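Local structure of type III effector HopU1 (Pseudomonas syringae pv. tomato, 3U0J) at residues A94-M97 and D102-S105; Y96-Q101 and P195-T200. The protein acts as a type III effector, probably an NAD+-dependent ADP-ribosyltransferase that modifies arginine in a plant RNA-binding protein. All blocks are in the same frame, centred on the assembly; numbering follows the deposited sequence.

Contact 1: A94-M97 and D102-S105; sequences AIYM and DYSS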
loop_
_atom_site.group_PDB
_atom_site.type_symbol
_atom_site.label_atom_id
_atom_site.label_comp_id
_atom_site.label_asym_id
_atom_site.label_seq_id
_atom_site.Cartn_x
_atom_site.Cartn_y
_atom_site.Cartn_z
ATOM N N ALA A 94 10.034 -3.759 -4.099
ATOM C CA ALA A 94 8.621 -3.767 -4.399
ATOM C C ALA A 94 7.928 -2.755 -3.481
ATOM O O ALA A 94 7.093 -1.972 -3.931
ATOM C CB ALA A 94 8.058 -5.138 -4.231
ATOM N N ILE A 95 8.280 -2.731 -2.201
ATOM C CA ILE A 95 7.659 -1.739 -1.330
ATOM C C ILE A 95 8.019 -0.332 -1.807
ATOM O O ILE A 95 7.149 0.518 -1.991
ATOM C CB ILE A 95 8.123 -1.865 0.104
ATOM C CG1 ILE A 95 7.575 -3.127 0.747
ATOM C CG2 ILE A 95 7.699 -0.645 0.887
ATOM C CD1 ILE A 95 8.263 -3.428 2.052
ATOM N N TYR A 96 9.310 -0.094 -2.003
ATOM C CA TYR A 96 9.778 1.206 -2.472
ATOM C C TYR A 96 9.006 1.647 -3.714
ATOM O O TYR A 96 8.416 2.724 -3.729
ATOM C CB TYR A 96 11.278 1.162 -2.774
ATOM C CG TYR A 96 11.884 2.503 -3.139
ATOM C CD1 TYR A 96 11.807 2.992 -4.435
ATOM C CD2 TYR A 96 12.557 3.266 -2.193
ATOM C CE1 TYR A 96 12.374 4.220 -4.780
ATOM C CE2 TYR A 96 13.129 4.484 -2.520
ATOM C CZ TYR A 96 13.037 4.964 -3.810
ATOM O OH TYR A 96 13.598 6.192 -4.139
ATOM N N MET A 97 9.002 0.802 -4.745
ATOM C CA MET A 97 8.404 1.155 -6.027
ATOM C C MET A 97 6.913 1.406 -5.886
ATOM O O MET A 97 6.354 2.243 -6.593
ATOM C CB MET A 97 8.658 0.077 -7.072
ATOM C CG MET A 97 10.086 0.050 -7.565
ATOM S SD MET A 97 10.401 -1.304 -8.703
ATOM C CE MET A 97 11.490 -0.423 -9.792
ATOM N N ASP A 102 7.210 7.620 -9.265
ATOM C CA ASP A 102 8.106 7.735 -10.417
ATOM C C ASP A 102 8.102 6.612 -11.409
ATOM O O ASP A 102 8.825 6.700 -12.390
ATOM C CB ASP A 102 9.555 7.800 -9.979
ATOM C CG ASP A 102 9.769 8.685 -8.806
ATOM O OD1 ASP A 102 9.068 9.724 -8.723
ATOM O OD2 ASP A 102 10.649 8.336 -7.977
ATOM N N TYR A 103 7.372 5.531 -11.154
ATOM C CA TYR A 103 7.402 4.391 -12.082
ATOM C C TYR A 103 6.047 4.194 -12.734
ATOM O O TYR A 103 5.007 4.397 -12.101
ATOM C CB TYR A 103 7.845 3.097 -11.377
ATOM C CG TYR A 103 9.051 3.307 -10.520
ATOM C CD1 TYR A 103 10.310 3.252 -11.063
ATOM C CD2 TYR A 103 8.930 3.617 -9.181
ATOM C CE1 TYR A 103 11.414 3.469 -10.304
ATOM C CE2 TYR A 103 10.036 3.838 -8.408
ATOM C CZ TYR A 103 11.283 3.759 -8.978
ATOM O OH TYR A 103 12.419 3.977 -8.235
ATOM N N SER A 104 6.068 3.808 -14.006
ATOM C CA SER A 104 4.863 3.401 -14.699
ATOM C C SER A 104 5.207 2.277 -15.670
ATOM O O SER A 104 6.322 2.213 -16.207
ATOM C CB SER A 104 4.217 4.590 -15.427
ATOM O OG SER A 104 3.181 4.153 -16.290
ATOM N N SER A 105 4.254 1.375 -15.877
ATOM C CA SER A 105 4.384 0.346 -16.898
ATOM C C SER A 105 4.485 0.993 -18.267
ATOM O O SER A 105 5.081 0.423 -19.170
ATOM C CB SER A 105 3.152 -0.539 -16.891
ATOM O OG SER A 105 1.989 0.248 -17.084
#

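Contact 2: Y96-Q101 and P195-T200; sequences YMHTAQ and PAFMST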
loop_
_atom_site.group_PDB
_atom_site.type_symbol
_atom_site.label_atom_id
_atom_site.label_comp_id
_atom_site.label_asym_id
_atom_site.label_seq_id
_atom_site.Cartn_x
_atom_site.Cartn_y
_atom_site.Cartn_z
ATOM N N TYR A 96 9.310 -0.094 -2.003
ATOM C CA TYR A 96 9.778 1.206 -2.472
ATOM C C TYR A 96 9.006 1.647 -3.714
ATOM O O TYR A 96 8.416 2.724 -3.729
ATOM C CB TYR A 96 11.278 1.162 -2.774
ATOM C CG TYR A 96 11.884 2.503 -3.139
ATOM C CD1 TYR A 96 11.807 2.992 -4.435
ATOM C CD2 TYR A 96 12.557 3.266 -2.193
ATOM C CE1 TYR A 96 12.374 4.220 -4.780
ATOM C CE2 TYR A 96 13.129 4.484 -2.520
ATOM C CZ TYR A 96 13.037 4.964 -3.810
ATOM O OH TYR A 96 13.598 6.192 -4.139
ATOM N N MET A 97 9.002 0.802 -4.745
ATOM C CA MET A 97 8.404 1.155 -6.027
ATOM C C MET A 97 6.913 1.406 -5.886
ATOM O O MET A 97 6.354 2.243 -6.593
ATOM C CB MET A 97 8.658 0.077 -7.072
ATOM C CG MET A 97 10.086 0.050 -7.565
ATOM S SD MET A 97 10.401 -1.304 -8.703
ATOM C CE MET A 97 11.490 -0.423 -9.792
ATOM N N HIS A 98 6.272 0.710 -4.957
ATOM C CA HIS A 98 4.843 0.924 -4.727
ATOM C C HIS A 98 4.532 2.248 -4.002
ATOM O O HIS A 98 3.441 2.803 -4.172
ATOM C CB HIS A 98 4.256 -0.251 -3.958
ATOM C CG HIS A 98 2.770 -0.368 -4.067
ATOM N ND1 HIS A 98 2.152 -1.000 -5.122
ATOM C CD2 HIS A 98 1.778 0.047 -3.241
ATOM C CE1 HIS A 98 0.840 -0.964 -4.949
ATOM N NE2 HIS A 98 0.588 -0.342 -3.811
ATOM N N THR A 99 5.474 2.751 -3.199
ATOM C CA THR A 99 5.246 3.974 -2.429
ATOM C C THR A 99 5.690 5.208 -3.202
ATOM O O THR A 99 5.560 6.343 -2.723
ATOM C CB THR A 99 6.017 3.965 -1.095
ATOM O OG1 THR A 99 7.434 3.931 -1.340
ATOM C CG2 THR A 99 5.607 2.793 -0.244
ATOM N N ALA A 100 6.223 4.979 -4.398
ATOM C CA ALA A 100 6.803 6.050 -5.191
ATOM C C ALA A 100 5.840 6.547 -6.246
ATOM O O ALA A 100 4.819 5.931 -6.524
ATOM C CB ALA A 100 8.098 5.588 -5.852
ATOM N N GLN A 101 6.201 7.659 -6.863
ATOM C CA GLN A 101 5.341 8.291 -7.838
ATOM C C GLN A 101 6.052 8.288 -9.182
ATOM O O GLN A 101 5.548 8.885 -10.127
ATOM C CB GLN A 101 5.086 9.731 -7.407
ATOM C CG GLN A 101 3.640 10.157 -7.368
ATOM C CD GLN A 101 2.834 9.513 -6.229
ATOM O OE1 GLN A 101 3.349 9.264 -5.126
ATOM N NE2 GLN A 101 1.547 9.261 -6.496
ATOM N N PRO A 195 -9.896 -4.100 -1.464
ATOM C CA PRO A 195 -9.239 -5.179 -2.221
ATOM C C PRO A 195 -7.776 -4.885 -2.499
ATOM O O PRO A 195 -6.985 -5.815 -2.666
ATOM C CB PRO A 195 -10.018 -5.225 -3.536
ATOM C CG PRO A 195 -11.379 -4.622 -3.180
ATOM C CD PRO A 195 -11.099 -3.582 -2.134
ATOM N N ALA A 196 -7.404 -3.612 -2.551
ATOM C CA ALA A 196 -6.016 -3.270 -2.839
ATOM C C ALA A 196 -5.194 -3.189 -1.553
ATOM O O ALA A 196 -5.684 -3.529 -0.484
ATOM C CB ALA A 196 -5.941 -1.985 -3.625
ATOM N N PHE A 197 -3.946 -2.743 -1.665
ATOM C CA PHE A 197 -3.055 -2.593 -0.517
ATOM C C PHE A 197 -3.349 -1.281 0.186
ATOM O O PHE A 197 -2.959 -0.235 -0.323
ATOM C CB PHE A 197 -1.600 -2.542 -1.010
ATOM C CG PHE A 197 -1.136 -3.806 -1.650
ATOM C CD1 PHE A 197 -0.657 -4.847 -0.883
ATOM C CD2 PHE A 197 -1.203 -3.967 -3.007
ATOM C CE1 PHE A 197 -0.251 -6.030 -1.464
ATOM C CE2 PHE A 197 -0.807 -5.145 -3.597
ATOM C CZ PHE A 197 -0.321 -6.177 -2.825
ATOM N N MET A 198 -4.007 -1.306 1.342
ATOM C CA MET A 198 -4.303 -0.053 2.035
ATOM C C MET A 198 -3.067 0.600 2.624
ATOM O O MET A 198 -2.190 -0.057 3.207
ATOM C CB MET A 198 -5.353 -0.205 3.122
ATOM C CG MET A 198 -6.039 1.132 3.413
ATOM S SD MET A 198 -7.121 1.125 4.839
ATOM C CE MET A 198 -8.512 0.220 4.208
ATOM N N SER A 199 -2.997 1.910 2.457
ATOM C CA SER A 199 -1.853 2.667 2.917
ATOM C C SER A 199 -2.337 3.625 3.971
ATOM O O SER A 199 -3.336 4.315 3.781
ATOM C CB SER A 199 -1.237 3.436 1.756
ATOM O OG SER A 199 -0.228 4.304 2.221
ATOM N N THR A 200 -1.640 3.670 5.091
ATOM C CA THR A 200 -2.111 4.453 6.223
ATOM C C THR A 200 -0.924 5.130 6.891
ATOM O O THR A 200 0.223 4.786 6.607
ATOM C CB THR A 200 -2.835 3.551 7.253
ATOM O OG1 THR A 200 -1.874 2.733 7.948
ATOM C CG2 THR A 200 -3.880 2.653 6.563
HETATM O O HOH W 1 -1.298 1.371 -2.052
#

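Contact 1: A94-M97 and D102-S105
M97, near the end of helix 89-99, packs on one face of the Y103 ring, while D102 puts its CB above the opposite face, over the centre of that ring. Y103 itself opens strand 103-108 and carries the contact, its CB directed at the helix. M97 CG lies over the face 4.1 Å from the ring centroid, a CH-pi contact displaced toward the CE2 side. M97 SD stands nearly on the ring normal 5.0 Å from the centroid, a Met-aromatic contact. The bend at chi3 (142°) then turns M97 CE back to the ring, 3.9 Å from Y103 CE1. Strand 103-108 is the middle strand of a small antiparallel sheet, between 55-56 and 111-112, so the contact packs helix 89-99 against the start of that strand. Y96 meets the same tyrosine at its outer end, where Y96 CE1 comes 3.5 Å from Y103 OH, each lying at the other's ring edge and the two side chains crossing at about a right angle. The hydroxyl is hydrogen-bonded to L63 O, and L68 of helix 65-71 touches all three side chains. S104 and S105 lead away from the helix; S104 pairs through its backbone with H55, and S105 OG bonds E119.

Contact 2: Y96-Q101 and P195-T200
The backbones of H98 and F197 stay well apart, with a CA-CA distance of 9.6 Å, the last turns of helix 89-99 facing the loop that leads into strand 199-201. Two aromatic side chains bridge this interval, both with CB directed at the other segment. H98 holds CG anti to its own N (chi1 -160°), which carries the imidazole away from the helix. There H98 CE1 lies 4.1 Å from F197 CD2, and H98 NE2 is also 4.1 Å from F197 CD2. The ring planes make an angle of 72° with centroids 5.4 Å apart, an oblique pair. One water joins the polar parts: it lies 3.1 Å from H98 NE2 and donates to F197 O at 2.9 Å. The other imidazole nitrogen, ND1, is hydrogen-bonded to H147 NE2, so both nitrogens are engaged and ring rotation is restricted. S199 and T200 probably correspond to the first two residues of the Ser-Thr-Ser motif of arginine-specific ADP-ribosyltransferases; S199 OG makes a weak hydrogen bond to E241. The F197 ring also packs on L151, S152 and L155 of helix 145-162 and on L124 of helix 116-126. Within 96-101, T99 OG1 donates to Y96 O at 2.9 Å, tilted 23° from the carbonyl plane, and Y96 O also accepts T99 N.

Helix 89-99 supplies one side of both contacts, whose centres are 9 Å apart. Consecutive residues point different ways: M97 serves contact 1, on the side of strand 103-108, and H98 serves contact 2, whose centre lies about 3 Å from the centre of the chain. Contact 2 lies nearer the probable active site, if S199, R170 and E241 form the Arg-Ser-Glu signature of this family; H98 NE2 is 7.7 Å from S199 OG. Contact 1 is remote from it, with Y103 OH 16.4 Å from the same S199 OG. Q235 touches the Y96 side chain and bonds T99 OG1 through its N.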